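Local coordinates for ferric uptake regulation protein (Helicobacter pylori, PDB 2XIG), which probably represses iron-responsive genes by binding their operators as a metal-loaded homodimer with iron(II) as cofactor, at residues R3-L14 with R29-S39. The protein carries 2 engineered substitutions. Sequence-based numbering, arbitrary orientation.
Sequences RLETLESILERL and REEVVSVLYRS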
loop_
_atom_site.group_PDB
_atom_site.type_symbol
_atom_site.label_atom_id
_atom_site.label_comp_id
_atom_site.label_asym_id
_atom_site.label_seq_id
_atom_site.Cartn_x
_atom_site.Cartn_y
_atom_site.Cartn_z
ATOM N N ARG C 3 4.617 13.927 32.952
ATOM C CA ARG C 3 5.374 14.854 32.124
ATOM C C ARG C 3 6.714 15.178 32.764
ATOM O O ARG C 3 6.812 15.293 33.985
ATOM C CB ARG C 3 4.568 16.130 31.916
ATOM C CG ARG C 3 3.228 15.887 31.231
ATOM C CD ARG C 3 3.434 15.604 29.761
ATOM N NE ARG C 3 2.174 15.428 29.043
ATOM C CZ ARG C 3 1.584 14.252 28.857
ATOM N NH1 ARG C 3 2.135 13.151 29.348
ATOM N NH2 ARG C 3 0.442 14.179 28.176
ATOM N N LEU C 4 7.739 15.336 31.932
ATOM C CA LEU C 4 9.084 15.616 32.413
ATOM C C LEU C 4 9.256 17.063 32.873
ATOM O O LEU C 4 10.267 17.406 33.491
ATOM C CB LEU C 4 10.105 15.319 31.312
ATOM C CG LEU C 4 10.201 13.879 30.812
ATOM C CD1 LEU C 4 11.404 13.738 29.897
ATOM C CD2 LEU C 4 10.292 12.910 31.985
ATOM N N GLU C 5 8.272 17.906 32.569
ATOM C CA GLU C 5 8.417 19.349 32.731
ATOM C C GLU C 5 7.032 19.991 32.814
ATOM O O GLU C 5 6.079 19.500 32.204
ATOM C CB GLU C 5 9.222 19.908 31.545
ATOM C CG GLU C 5 9.574 21.379 31.599
ATOM C CD GLU C 5 10.413 21.824 30.404
ATOM O OE1 GLU C 5 10.743 23.026 30.313
ATOM O OE2 GLU C 5 10.742 20.976 29.548
ATOM N N THR C 6 6.907 21.072 33.582
ATOM C CA THR C 6 5.629 21.773 33.651
ATOM C C THR C 6 5.305 22.424 32.304
ATOM O O THR C 6 6.205 22.821 31.559
ATOM C CB THR C 6 5.608 22.880 34.734
ATOM O OG1 THR C 6 6.506 23.931 34.362
ATOM C CG2 THR C 6 5.992 22.322 36.087
ATOM N N LEU C 7 4.018 22.549 32.009
ATOM C CA LEU C 7 3.586 23.256 30.807
ATOM C C LEU C 7 4.153 24.672 30.793
ATOM O O LEU C 7 4.642 25.146 29.767
ATOM C CB LEU C 7 2.059 23.309 30.730
ATOM C CG LEU C 7 1.469 24.036 29.518
ATOM C CD1 LEU C 7 2.136 23.552 28.238
ATOM C CD2 LEU C 7 -0.042 23.845 29.452
ATOM N N GLU C 8 4.084 25.346 31.941
ATOM C CA GLU C 8 4.531 26.733 32.036
ATOM C C GLU C 8 5.999 26.879 31.657
ATOM O O GLU C 8 6.378 27.808 30.942
ATOM C CB GLU C 8 4.303 27.281 33.450
ATOM C CG GLU C 8 2.835 27.429 33.829
ATOM C CD GLU C 8 2.203 26.125 34.296
ATOM O OE1 GLU C 8 0.993 26.136 34.599
ATOM O OE2 GLU C 8 2.907 25.095 34.371
ATOM N N SER C 9 6.818 25.963 32.155
ATOM C CA SER C 9 8.243 25.939 31.847
ATOM C C SER C 9 8.472 25.768 30.343
ATOM O O SER C 9 9.341 26.409 29.746
ATOM C CB SER C 9 8.917 24.800 32.613
ATOM O OG SER C 9 10.258 24.650 32.204
ATOM N N ILE C 10 7.679 24.900 29.728
ATOM C CA ILE C 10 7.784 24.673 28.287
ATOM C C ILE C 10 7.404 25.932 27.509
ATOM O O ILE C 10 8.113 26.351 26.585
ATOM C CB ILE C 10 6.925 23.466 27.857
ATOM C CG1 ILE C 10 7.416 22.208 28.580
ATOM C CG2 ILE C 10 6.968 23.280 26.340
ATOM C CD1 ILE C 10 6.603 20.978 28.336
ATOM N N LEU C 11 6.298 26.556 27.901
ATOM C CA LEU C 11 5.865 27.778 27.228
ATOM C C LEU C 11 6.871 28.929 27.370
ATOM O O LEU C 11 6.979 29.772 26.486
ATOM C CB LEU C 11 4.483 28.209 27.705
ATOM C CG LEU C 11 3.365 27.255 27.278
ATOM C CD1 LEU C 11 2.032 27.706 27.822
ATOM C CD2 LEU C 11 3.297 27.116 25.748
ATOM N N GLU C 12 7.600 28.980 28.482
ATOM C CA GLU C 12 8.626 30.017 28.625
ATOM C C GLU C 12 9.833 29.717 27.731
ATOM O O GLU C 12 10.383 30.623 27.093
ATOM C CB GLU C 12 9.054 30.208 30.092
ATOM C CG GLU C 12 10.247 31.162 30.274
ATOM C CD GLU C 12 9.970 32.611 29.857
ATOM O OE1 GLU C 12 10.951 33.358 29.630
ATOM O OE2 GLU C 12 8.787 33.012 29.755
ATOM N N ARG C 13 10.250 28.457 27.684
ATOM C CA ARG C 13 11.265 28.045 26.716
ATOM C C ARG C 13 10.799 28.365 25.297
ATOM O O ARG C 13 11.596 28.749 24.436
ATOM C CB ARG C 13 11.574 26.555 26.832
ATOM C CG ARG C 13 12.312 26.168 28.095
ATOM C CD ARG C 13 13.002 24.815 27.954
ATOM N NE ARG C 13 12.052 23.709 27.834
ATOM C CZ ARG C 13 11.828 23.030 26.715
ATOM N NH1 ARG C 13 12.484 23.330 25.597
ATOM N NH2 ARG C 13 10.949 22.042 26.717
ATOM N N LEU C 14 9.502 28.212 25.059
ATOM C CA LEU C 14 8.947 28.536 23.747
ATOM C C LEU C 14 9.102 30.031 23.462
ATOM O O LEU C 14 9.577 30.417 22.397
ATOM C CB LEU C 14 7.478 28.135 23.659
ATOM C CG LEU C 14 6.808 28.481 22.326
ATOM C CD1 LEU C 14 7.553 27.819 21.171
ATOM C CD2 LEU C 14 5.343 28.067 22.333
ATOM N N ARG C 29 0.113 29.438 18.783
ATOM C CA ARG C 29 1.255 28.542 18.897
ATOM C C ARG C 29 1.348 27.947 20.310
ATOM O O ARG C 29 1.652 26.767 20.477
ATOM C CB ARG C 29 2.546 29.274 18.526
ATOM C CG ARG C 29 3.791 28.424 18.651
ATOM C CD ARG C 29 5.052 29.235 18.398
ATOM N NE ARG C 29 5.120 29.808 17.057
ATOM C CZ ARG C 29 5.054 31.110 16.785
ATOM N NH1 ARG C 29 4.907 31.999 17.762
ATOM N NH2 ARG C 29 5.137 31.528 15.531
ATOM N N GLU C 30 1.082 28.774 21.319
ATOM C CA GLU C 30 1.031 28.307 22.699
ATOM C C GLU C 30 -0.132 27.325 22.882
ATOM O O GLU C 30 -0.028 26.366 23.636
ATOM C CB GLU C 30 0.895 29.489 23.679
ATOM C CG GLU C 30 2.054 30.485 23.624
ATOM C CD GLU C 30 1.905 31.644 24.609
ATOM O OE1 GLU C 30 2.923 32.318 24.880
ATOM O OE2 GLU C 30 0.782 31.885 25.111
ATOM N N GLU C 31 -1.236 27.565 22.185
ATOM C CA GLU C 31 -2.389 26.675 22.291
ATOM C C GLU C 31 -2.090 25.278 21.726
ATOM O O GLU C 31 -2.526 24.275 22.289
ATOM C CB GLU C 31 -3.617 27.284 21.610
ATOM C CG GLU C 31 -4.931 26.627 22.023
ATOM C CD GLU C 31 -5.119 26.602 23.534
ATOM O OE1 GLU C 31 -4.661 27.550 24.205
ATOM O OE2 GLU C 31 -5.725 25.638 24.051
ATOM N N VAL C 32 -1.346 25.208 20.624
ATOM C CA VAL C 32 -0.937 23.914 20.069
ATOM C C VAL C 32 -0.095 23.121 21.079
ATOM O O VAL C 32 -0.281 21.914 21.279
ATOM C CB VAL C 32 -0.124 24.082 18.768
ATOM C CG1 VAL C 32 0.512 22.754 18.362
ATOM C CG2 VAL C 32 -1.021 24.599 17.637
ATOM N N VAL C 33 0.850 23.804 21.707
ATOM C CA VAL C 33 1.678 23.144 22.710
ATOM C C VAL C 33 0.802 22.655 23.852
ATOM O O VAL C 33 0.951 21.525 24.305
ATOM C CB VAL C 33 2.780 24.072 23.255
ATOM C CG1 VAL C 33 3.490 23.418 24.452
ATOM C CG2 VAL C 33 3.776 24.401 22.158
ATOM N N SER C 34 -0.119 23.503 24.298
ATOM C CA SER C 34 -0.960 23.172 25.445
ATOM C C SER C 34 -1.913 22.015 25.134
ATOM O O SER C 34 -2.108 21.133 25.966
ATOM C CB SER C 34 -1.733 24.403 25.926
ATOM O OG SER C 34 -0.843 25.440 26.303
ATOM N N VAL C 35 -2.505 22.018 23.942
ATOM C CA VAL C 35 -3.336 20.885 23.535
ATOM C C VAL C 35 -2.557 19.570 23.625
ATOM O O VAL C 35 -3.045 18.588 24.186
ATOM C CB VAL C 35 -3.935 21.071 22.118
ATOM C CG1 VAL C 35 -4.491 19.754 21.598
ATOM C CG2 VAL C 35 -5.022 22.143 22.139
ATOM N N LEU C 36 -1.339 19.552 23.086
ATOM C CA LEU C 36 -0.531 18.342 23.097
ATOM C C LEU C 36 -0.101 17.950 24.502
ATOM O O LEU C 36 -0.133 16.770 24.856
ATOM C CB LEU C 36 0.692 18.488 22.182
ATOM C CG LEU C 36 0.365 18.460 20.684
ATOM C CD1 LEU C 36 1.569 18.878 19.841
ATOM C CD2 LEU C 36 -0.123 17.085 20.278
ATOM N N TYR C 37 0.318 18.937 25.292
ATOM C CA TYR C 37 0.696 18.679 26.680
ATOM C C TYR C 37 -0.448 17.994 27.420
ATOM O O TYR C 37 -0.242 17.047 28.180
ATOM C CB TYR C 37 1.033 19.990 27.375
ATOM C CG TYR C 37 1.669 19.803 28.736
ATOM C CD1 TYR C 37 3.051 19.751 28.868
ATOM C CD2 TYR C 37 0.889 19.670 29.880
ATOM C CE1 TYR C 37 3.652 19.582 30.111
ATOM C CE2 TYR C 37 1.482 19.500 31.138
ATOM C CZ TYR C 37 2.863 19.455 31.240
ATOM O OH TYR C 37 3.464 19.285 32.478
ATOM N N ARG C 38 -1.660 18.483 27.184
ATOM C CA ARG C 38 -2.831 18.009 27.910
ATOM C C ARG C 38 -3.295 16.635 27.441
ATOM O O ARG C 38 -4.017 15.942 28.158
ATOM C CB ARG C 38 -3.972 19.031 27.805
ATOM C CG ARG C 38 -3.761 20.271 28.675
ATOM C CD ARG C 38 -4.998 21.167 28.717
ATOM N NE ARG C 38 -4.902 22.325 27.828
ATOM C CZ ARG C 38 -5.528 22.435 26.659
ATOM N NH1 ARG C 38 -6.303 21.451 26.219
ATOM N NH2 ARG C 38 -5.379 23.530 25.929
ATOM N N SER C 39 -2.863 16.235 26.247
ATOM C CA SER C 39 -3.376 15.013 25.622
ATOM C C SER C 39 -2.704 13.741 26.135
ATOM O O SER C 39 -1.484 13.690 26.327
ATOM C CB SER C 39 -3.242 15.104 24.098
ATOM O OG SER C 39 -3.688 13.915 23.467
HETATM O O HOH W 1 5.097 31.085 24.697
#
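In the winged-helix DNA-binding domain of this Fur protein, Y37 joins the end of helix 27-38 to the segment leading into helix 7-20, its ring held between the side chains of R3 and L7. The short helical segments run roughly antiparallel (149°), their axes coming within 10.6 Å. CB of L7 lies over the centre of one face of the Y37 ring, 3.8 Å from the centroid; CG of R3 packs over the opposite face, 4.0 Å from the centroid, with CD displaced toward the rim. A chi1 of -170° sets CG of Y37 opposite the backbone nitrogen and swings the ring toward the loop just ahead of helix 7-20, where Y37 OH donates to E5 O at 2.6 Å, the acceptor lying at the ring edge. The R3 chain, bent at chi2 (-74°), carries the guanidinium past the ring to the helix end: NE and NH2 both donate to Y37 O, at 3.0 and 2.9 Å. NE meets a lone pair in the carbonyl plane, whereas NH2 comes from above that plane. Farther along, V33 is a knob among L7, I10, L11 and L14; its CG1 is 3.9 Å from L11 CD2, and L71 of helix 61-73 adds to this core. Beside L11, one water donates to both L11 O and E30 OE1. Tyrosine is thus fixed by apolar cover on both faces and a hydrogen bond at its hydroxyl, while the arginine's positive charge probably offsets the partial negative charge of the helix's C-terminal end.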